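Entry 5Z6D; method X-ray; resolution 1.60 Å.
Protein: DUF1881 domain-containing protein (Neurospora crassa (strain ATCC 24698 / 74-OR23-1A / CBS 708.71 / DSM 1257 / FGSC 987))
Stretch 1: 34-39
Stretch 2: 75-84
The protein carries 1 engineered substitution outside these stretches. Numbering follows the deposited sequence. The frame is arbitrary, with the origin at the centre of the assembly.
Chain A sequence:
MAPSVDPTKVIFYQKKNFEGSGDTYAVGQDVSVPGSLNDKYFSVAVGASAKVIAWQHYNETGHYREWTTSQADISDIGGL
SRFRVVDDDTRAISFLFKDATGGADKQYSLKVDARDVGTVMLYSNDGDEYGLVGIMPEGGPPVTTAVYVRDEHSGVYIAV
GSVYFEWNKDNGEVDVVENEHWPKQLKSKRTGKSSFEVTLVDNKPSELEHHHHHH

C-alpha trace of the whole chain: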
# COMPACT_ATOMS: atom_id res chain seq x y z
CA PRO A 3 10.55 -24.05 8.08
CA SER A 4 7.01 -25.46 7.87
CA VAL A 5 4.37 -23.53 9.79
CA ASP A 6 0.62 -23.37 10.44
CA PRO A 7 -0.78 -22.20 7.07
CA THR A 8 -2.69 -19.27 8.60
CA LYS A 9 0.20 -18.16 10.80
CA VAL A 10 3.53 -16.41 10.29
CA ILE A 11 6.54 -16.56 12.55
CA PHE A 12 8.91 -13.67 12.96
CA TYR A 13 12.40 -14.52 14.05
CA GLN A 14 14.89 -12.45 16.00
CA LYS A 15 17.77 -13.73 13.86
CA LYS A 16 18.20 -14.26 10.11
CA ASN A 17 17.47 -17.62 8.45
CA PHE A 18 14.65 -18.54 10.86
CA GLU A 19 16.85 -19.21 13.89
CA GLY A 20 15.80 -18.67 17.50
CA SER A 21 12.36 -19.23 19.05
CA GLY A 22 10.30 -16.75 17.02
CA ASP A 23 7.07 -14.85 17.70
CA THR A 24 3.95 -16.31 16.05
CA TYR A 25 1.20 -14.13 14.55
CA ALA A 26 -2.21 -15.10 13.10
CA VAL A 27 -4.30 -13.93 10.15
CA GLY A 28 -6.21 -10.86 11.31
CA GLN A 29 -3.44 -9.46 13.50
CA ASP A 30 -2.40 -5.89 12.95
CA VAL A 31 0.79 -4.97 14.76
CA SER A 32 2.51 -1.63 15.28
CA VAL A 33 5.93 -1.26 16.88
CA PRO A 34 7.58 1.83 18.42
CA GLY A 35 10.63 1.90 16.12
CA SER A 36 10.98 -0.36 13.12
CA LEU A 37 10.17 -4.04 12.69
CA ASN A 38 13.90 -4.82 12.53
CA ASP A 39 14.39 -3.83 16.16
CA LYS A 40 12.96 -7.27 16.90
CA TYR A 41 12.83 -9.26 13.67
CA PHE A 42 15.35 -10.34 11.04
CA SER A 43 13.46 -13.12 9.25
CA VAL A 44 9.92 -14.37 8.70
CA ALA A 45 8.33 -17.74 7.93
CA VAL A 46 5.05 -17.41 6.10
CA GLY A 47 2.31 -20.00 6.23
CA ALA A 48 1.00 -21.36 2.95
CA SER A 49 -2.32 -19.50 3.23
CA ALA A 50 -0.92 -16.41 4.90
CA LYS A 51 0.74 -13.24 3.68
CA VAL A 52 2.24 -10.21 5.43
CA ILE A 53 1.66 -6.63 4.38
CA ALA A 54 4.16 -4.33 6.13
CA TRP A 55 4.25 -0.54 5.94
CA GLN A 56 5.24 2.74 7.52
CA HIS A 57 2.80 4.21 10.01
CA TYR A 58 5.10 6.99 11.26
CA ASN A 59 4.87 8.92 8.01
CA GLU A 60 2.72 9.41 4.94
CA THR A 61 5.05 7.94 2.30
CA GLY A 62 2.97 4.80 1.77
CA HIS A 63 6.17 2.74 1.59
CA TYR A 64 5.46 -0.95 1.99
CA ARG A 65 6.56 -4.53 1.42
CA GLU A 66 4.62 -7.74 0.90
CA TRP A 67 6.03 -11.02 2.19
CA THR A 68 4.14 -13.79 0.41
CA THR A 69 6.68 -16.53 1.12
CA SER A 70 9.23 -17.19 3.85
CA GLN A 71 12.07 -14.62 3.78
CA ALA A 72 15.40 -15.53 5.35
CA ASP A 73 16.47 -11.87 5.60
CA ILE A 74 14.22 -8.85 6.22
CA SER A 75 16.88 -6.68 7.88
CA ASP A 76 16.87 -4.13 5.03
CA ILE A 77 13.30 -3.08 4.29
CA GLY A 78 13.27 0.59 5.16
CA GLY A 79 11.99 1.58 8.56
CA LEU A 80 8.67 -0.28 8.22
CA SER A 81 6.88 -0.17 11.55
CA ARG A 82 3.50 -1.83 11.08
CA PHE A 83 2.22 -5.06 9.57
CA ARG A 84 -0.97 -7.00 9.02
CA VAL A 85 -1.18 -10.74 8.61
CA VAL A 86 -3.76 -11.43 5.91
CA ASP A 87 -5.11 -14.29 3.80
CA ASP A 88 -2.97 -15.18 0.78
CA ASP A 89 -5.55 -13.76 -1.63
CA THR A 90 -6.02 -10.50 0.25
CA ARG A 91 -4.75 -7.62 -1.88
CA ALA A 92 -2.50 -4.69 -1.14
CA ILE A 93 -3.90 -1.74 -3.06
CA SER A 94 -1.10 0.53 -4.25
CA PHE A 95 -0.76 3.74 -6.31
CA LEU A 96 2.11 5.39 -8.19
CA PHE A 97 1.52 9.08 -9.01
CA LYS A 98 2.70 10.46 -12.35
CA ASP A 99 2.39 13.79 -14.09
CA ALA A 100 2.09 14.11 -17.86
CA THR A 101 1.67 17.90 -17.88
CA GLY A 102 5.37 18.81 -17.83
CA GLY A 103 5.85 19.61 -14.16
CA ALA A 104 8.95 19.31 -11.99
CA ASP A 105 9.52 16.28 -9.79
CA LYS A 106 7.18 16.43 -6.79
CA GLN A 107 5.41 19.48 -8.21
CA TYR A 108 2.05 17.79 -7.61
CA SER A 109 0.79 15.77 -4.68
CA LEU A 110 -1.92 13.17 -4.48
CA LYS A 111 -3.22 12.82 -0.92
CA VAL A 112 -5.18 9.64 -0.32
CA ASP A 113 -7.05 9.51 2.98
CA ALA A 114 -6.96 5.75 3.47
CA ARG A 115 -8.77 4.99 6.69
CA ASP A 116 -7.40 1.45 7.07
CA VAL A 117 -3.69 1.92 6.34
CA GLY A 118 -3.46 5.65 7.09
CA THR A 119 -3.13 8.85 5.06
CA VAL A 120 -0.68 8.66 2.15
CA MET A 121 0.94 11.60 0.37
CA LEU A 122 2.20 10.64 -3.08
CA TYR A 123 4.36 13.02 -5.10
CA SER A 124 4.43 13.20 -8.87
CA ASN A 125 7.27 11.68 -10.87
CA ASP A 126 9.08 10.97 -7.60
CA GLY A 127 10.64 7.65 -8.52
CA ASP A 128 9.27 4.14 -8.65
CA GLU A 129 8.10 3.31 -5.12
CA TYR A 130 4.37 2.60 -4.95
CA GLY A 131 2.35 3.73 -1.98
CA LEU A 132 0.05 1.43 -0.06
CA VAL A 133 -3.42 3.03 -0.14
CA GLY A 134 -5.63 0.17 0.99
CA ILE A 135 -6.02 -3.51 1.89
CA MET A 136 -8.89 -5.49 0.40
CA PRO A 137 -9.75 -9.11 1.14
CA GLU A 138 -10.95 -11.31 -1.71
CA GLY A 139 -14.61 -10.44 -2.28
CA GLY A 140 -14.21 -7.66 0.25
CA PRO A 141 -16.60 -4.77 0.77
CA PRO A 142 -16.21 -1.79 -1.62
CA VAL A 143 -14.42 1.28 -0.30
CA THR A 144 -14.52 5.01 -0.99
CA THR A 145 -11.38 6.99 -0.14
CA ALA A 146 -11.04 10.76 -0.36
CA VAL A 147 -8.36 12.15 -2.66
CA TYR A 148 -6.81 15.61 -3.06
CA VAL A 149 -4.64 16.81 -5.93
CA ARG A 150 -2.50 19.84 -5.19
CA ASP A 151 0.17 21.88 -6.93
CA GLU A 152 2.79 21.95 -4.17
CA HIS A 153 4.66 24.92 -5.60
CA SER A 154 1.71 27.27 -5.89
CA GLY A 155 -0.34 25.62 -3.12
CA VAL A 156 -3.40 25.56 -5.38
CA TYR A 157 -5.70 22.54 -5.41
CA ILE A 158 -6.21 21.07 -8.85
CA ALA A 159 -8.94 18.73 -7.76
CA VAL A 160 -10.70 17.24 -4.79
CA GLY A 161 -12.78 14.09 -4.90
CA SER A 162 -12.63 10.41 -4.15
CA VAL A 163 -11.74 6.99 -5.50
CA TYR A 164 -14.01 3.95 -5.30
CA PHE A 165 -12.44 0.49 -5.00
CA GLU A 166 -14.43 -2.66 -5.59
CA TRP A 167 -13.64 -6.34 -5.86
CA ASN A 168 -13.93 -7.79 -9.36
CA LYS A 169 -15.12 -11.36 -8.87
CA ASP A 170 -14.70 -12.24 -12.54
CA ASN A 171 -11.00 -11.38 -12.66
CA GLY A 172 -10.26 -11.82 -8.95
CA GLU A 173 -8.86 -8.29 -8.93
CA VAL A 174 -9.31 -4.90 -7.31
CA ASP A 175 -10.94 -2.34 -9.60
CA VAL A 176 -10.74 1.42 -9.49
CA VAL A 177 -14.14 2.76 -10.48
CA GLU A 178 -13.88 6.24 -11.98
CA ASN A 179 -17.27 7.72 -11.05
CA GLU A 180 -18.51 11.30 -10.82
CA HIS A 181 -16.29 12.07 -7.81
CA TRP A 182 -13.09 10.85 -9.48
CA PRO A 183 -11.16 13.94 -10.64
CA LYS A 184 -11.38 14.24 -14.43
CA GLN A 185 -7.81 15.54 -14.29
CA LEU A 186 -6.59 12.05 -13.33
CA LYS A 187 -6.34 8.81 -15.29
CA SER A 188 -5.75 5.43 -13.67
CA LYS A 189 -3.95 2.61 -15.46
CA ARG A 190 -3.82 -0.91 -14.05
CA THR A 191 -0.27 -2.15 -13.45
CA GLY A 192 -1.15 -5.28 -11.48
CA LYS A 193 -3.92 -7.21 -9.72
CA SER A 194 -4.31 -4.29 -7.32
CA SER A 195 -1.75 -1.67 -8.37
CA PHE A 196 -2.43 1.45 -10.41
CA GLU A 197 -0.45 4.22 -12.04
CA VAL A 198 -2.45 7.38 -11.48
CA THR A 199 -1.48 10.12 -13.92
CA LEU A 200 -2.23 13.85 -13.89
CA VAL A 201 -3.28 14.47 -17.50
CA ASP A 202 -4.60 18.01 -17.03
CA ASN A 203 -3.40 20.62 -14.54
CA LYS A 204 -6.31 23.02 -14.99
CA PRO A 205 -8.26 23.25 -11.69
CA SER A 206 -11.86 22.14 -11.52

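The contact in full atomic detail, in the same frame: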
# COMPACT_ATOMS: atom_id res chain seq x y z
N PRO A 34 7.13 0.46 18.14
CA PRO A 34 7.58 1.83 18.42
C PRO A 34 8.64 2.35 17.44
O PRO A 34 8.63 3.53 17.09
CB PRO A 34 8.16 1.73 19.84
CG PRO A 34 7.55 0.50 20.42
CD PRO A 34 7.38 -0.44 19.28
N GLY A 35 9.55 1.48 17.01
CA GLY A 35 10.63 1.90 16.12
C GLY A 35 10.46 1.39 14.71
O GLY A 35 9.67 1.92 13.93
N SER A 36 11.21 0.35 14.37
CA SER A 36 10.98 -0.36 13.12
C SER A 36 10.87 -1.84 13.42
O SER A 36 11.26 -2.30 14.50
CB SER A 36 12.11 -0.09 12.13
OG SER A 36 13.27 -0.80 12.51
N LEU A 37 10.34 -2.61 12.48
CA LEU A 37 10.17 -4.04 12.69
C LEU A 37 11.50 -4.77 12.94
O LEU A 37 11.54 -5.78 13.63
CB LEU A 37 9.45 -4.64 11.48
CG LEU A 37 8.00 -4.20 11.39
CD1 LEU A 37 7.38 -4.71 10.10
CD2 LEU A 37 7.22 -4.67 12.59
N ASN A 38 12.57 -4.21 12.40
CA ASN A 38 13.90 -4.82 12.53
C ASN A 38 14.54 -4.69 13.91
O ASN A 38 15.60 -5.26 14.16
CB ASN A 38 14.84 -4.20 11.50
CG ASN A 38 14.38 -4.44 10.09
OD1 ASN A 38 14.48 -3.56 9.24
ND2 ASN A 38 13.84 -5.63 9.84
N ASP A 39 13.89 -3.95 14.80
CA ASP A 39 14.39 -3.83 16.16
C ASP A 39 14.13 -5.14 16.91
O ASP A 39 14.72 -5.39 17.96
CB ASP A 39 13.72 -2.65 16.88
CG ASP A 39 14.01 -1.32 16.21
OD1 ASP A 39 15.06 -1.21 15.54
OD2 ASP A 39 13.19 -0.39 16.34
N SER A 75 16.16 -7.71 7.14
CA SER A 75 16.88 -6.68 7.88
C SER A 75 16.99 -5.33 7.15
O SER A 75 17.36 -4.33 7.76
CB SER A 75 18.27 -7.18 8.22
OG SER A 75 19.01 -7.41 7.04
N ASP A 76 16.68 -5.32 5.86
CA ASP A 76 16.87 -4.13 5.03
C ASP A 76 15.60 -3.81 4.25
O ASP A 76 15.51 -4.10 3.06
CB ASP A 76 18.04 -4.33 4.07
CG ASP A 76 18.52 -3.04 3.42
OD1 ASP A 76 17.78 -2.03 3.48
OD2 ASP A 76 19.63 -3.04 2.85
N ILE A 77 14.61 -3.22 4.91
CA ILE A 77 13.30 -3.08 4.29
C ILE A 77 12.79 -1.66 4.41
O ILE A 77 11.62 -1.38 4.15
CB ILE A 77 12.30 -4.04 4.94
CG1 ILE A 77 12.31 -3.84 6.46
CG2 ILE A 77 12.67 -5.47 4.59
CD1 ILE A 77 11.20 -4.59 7.21
N GLY A 78 13.68 -0.75 4.80
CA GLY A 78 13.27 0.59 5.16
C GLY A 78 12.89 0.52 6.62
O GLY A 78 13.13 -0.48 7.29
N GLY A 79 12.29 1.58 7.14
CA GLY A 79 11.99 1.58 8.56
C GLY A 79 10.58 1.11 8.85
O GLY A 79 9.95 1.66 9.75
N LEU A 80 10.09 0.12 8.11
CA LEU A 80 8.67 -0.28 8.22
C LEU A 80 8.33 -0.59 9.67
O LEU A 80 9.13 -1.20 10.38
CB LEU A 80 8.36 -1.48 7.32
CG LEU A 80 8.71 -1.33 5.84
CD1 LEU A 80 8.07 -2.44 5.03
CD2 LEU A 80 8.30 0.03 5.29
N SER A 81 7.17 -0.15 10.12
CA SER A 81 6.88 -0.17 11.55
C SER A 81 5.52 -0.77 11.87
O SER A 81 5.13 -0.83 13.03
CB SER A 81 6.94 1.25 12.10
OG SER A 81 6.06 2.08 11.37
N ARG A 82 4.81 -1.23 10.85
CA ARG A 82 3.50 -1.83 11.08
C ARG A 82 3.31 -2.98 10.12
O ARG A 82 3.87 -2.96 9.03
CB ARG A 82 2.40 -0.78 10.90
CG ARG A 82 0.98 -1.29 11.06
CD ARG A 82 -0.00 -0.12 11.06
NE ARG A 82 -1.38 -0.56 11.25
CZ ARG A 82 -2.44 0.23 11.09
NH1 ARG A 82 -2.27 1.49 10.72
NH2 ARG A 82 -3.66 -0.25 11.28
N PHE A 83 2.57 -4.01 10.52
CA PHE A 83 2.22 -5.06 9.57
C PHE A 83 0.87 -5.66 9.87
O PHE A 83 0.37 -5.56 10.98
CB PHE A 83 3.29 -6.16 9.51
CG PHE A 83 3.43 -6.99 10.78
CD1 PHE A 83 2.62 -8.10 11.01
CD2 PHE A 83 4.42 -6.69 11.72
CE1 PHE A 83 2.77 -8.88 12.15
CE2 PHE A 83 4.58 -7.47 12.87
CZ PHE A 83 3.75 -8.56 13.09
N ARG A 84 0.28 -6.27 8.85
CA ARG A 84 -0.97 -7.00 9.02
C ARG A 84 -0.76 -8.37 8.41
O ARG A 84 -0.20 -8.50 7.32
CB ARG A 84 -2.15 -6.27 8.36
CG ARG A 84 -3.48 -6.95 8.64
CD ARG A 84 -4.67 -6.17 8.06
NE ARG A 84 -4.76 -4.80 8.58
CZ ARG A 84 -5.68 -3.93 8.18
NH1 ARG A 84 -6.58 -4.29 7.27
NH2 ARG A 84 -5.70 -2.70 8.69

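A single hydrogen bond joins the two stretches, and it runs from backbone to backbone: Leu-37 N donates to Leu-80 O over 2.8 Å, with an N-H...O angle of 161°, short and nearly straight. The loop carrying the donor is braced from within. Ser-36 N gives its hydrogen to Asp-39 OD2 at 2.9 Å, and Asp-39 N returns one to Ser-36 O at 3.1 Å. A short acidic side chain suits this place, since its carboxylate can reach back to the amide three residues earlier while Asp-39 itself stays clear of the second stretch.

Apolar packing centres on Leu-37, the residue of its stretch most covered by the other. Its CA-to-CB bond points toward the second stretch, and its branched end spreads over buried neighbours: CD2 lies 3.6 Å from Phe-83 CD2, at the edge of the ring and near its plane, while CD1 comes within 4.4 Å of Leu-80 CB. The amide would serve in almost any residue; what leucine adds is a branched apolar side chain that reaches both Leu-80 and Phe-83.

Close contacts flank the hydrogen bond: Ser-36 CA sits 3.4 Å from Leu-80 O, and Gly-35 O is 3.4 Å from Ser-81 CB. At Gly-35 a CB would clash with Asp-39 OD2, so glycine leaves room for the carboxylate. Gly-78 has a different reason: at its backbone angles a CB would be jammed against the carbonyl O of Ile-77.

The polar side chain of Asn-38 makes van der Waals contact with the second stretch, its OD1 lying 3.5 Å from Ile-77 CG1. Asn-38 OD1 also lies 3.3 Å from Ser-75 O, but both are acceptors, so proximity makes no hydrogen bond. The amide's ND2 is hydrogen-bonded to a residue flanking the stretches, which gives this polar group a partner despite its apolar neighbour.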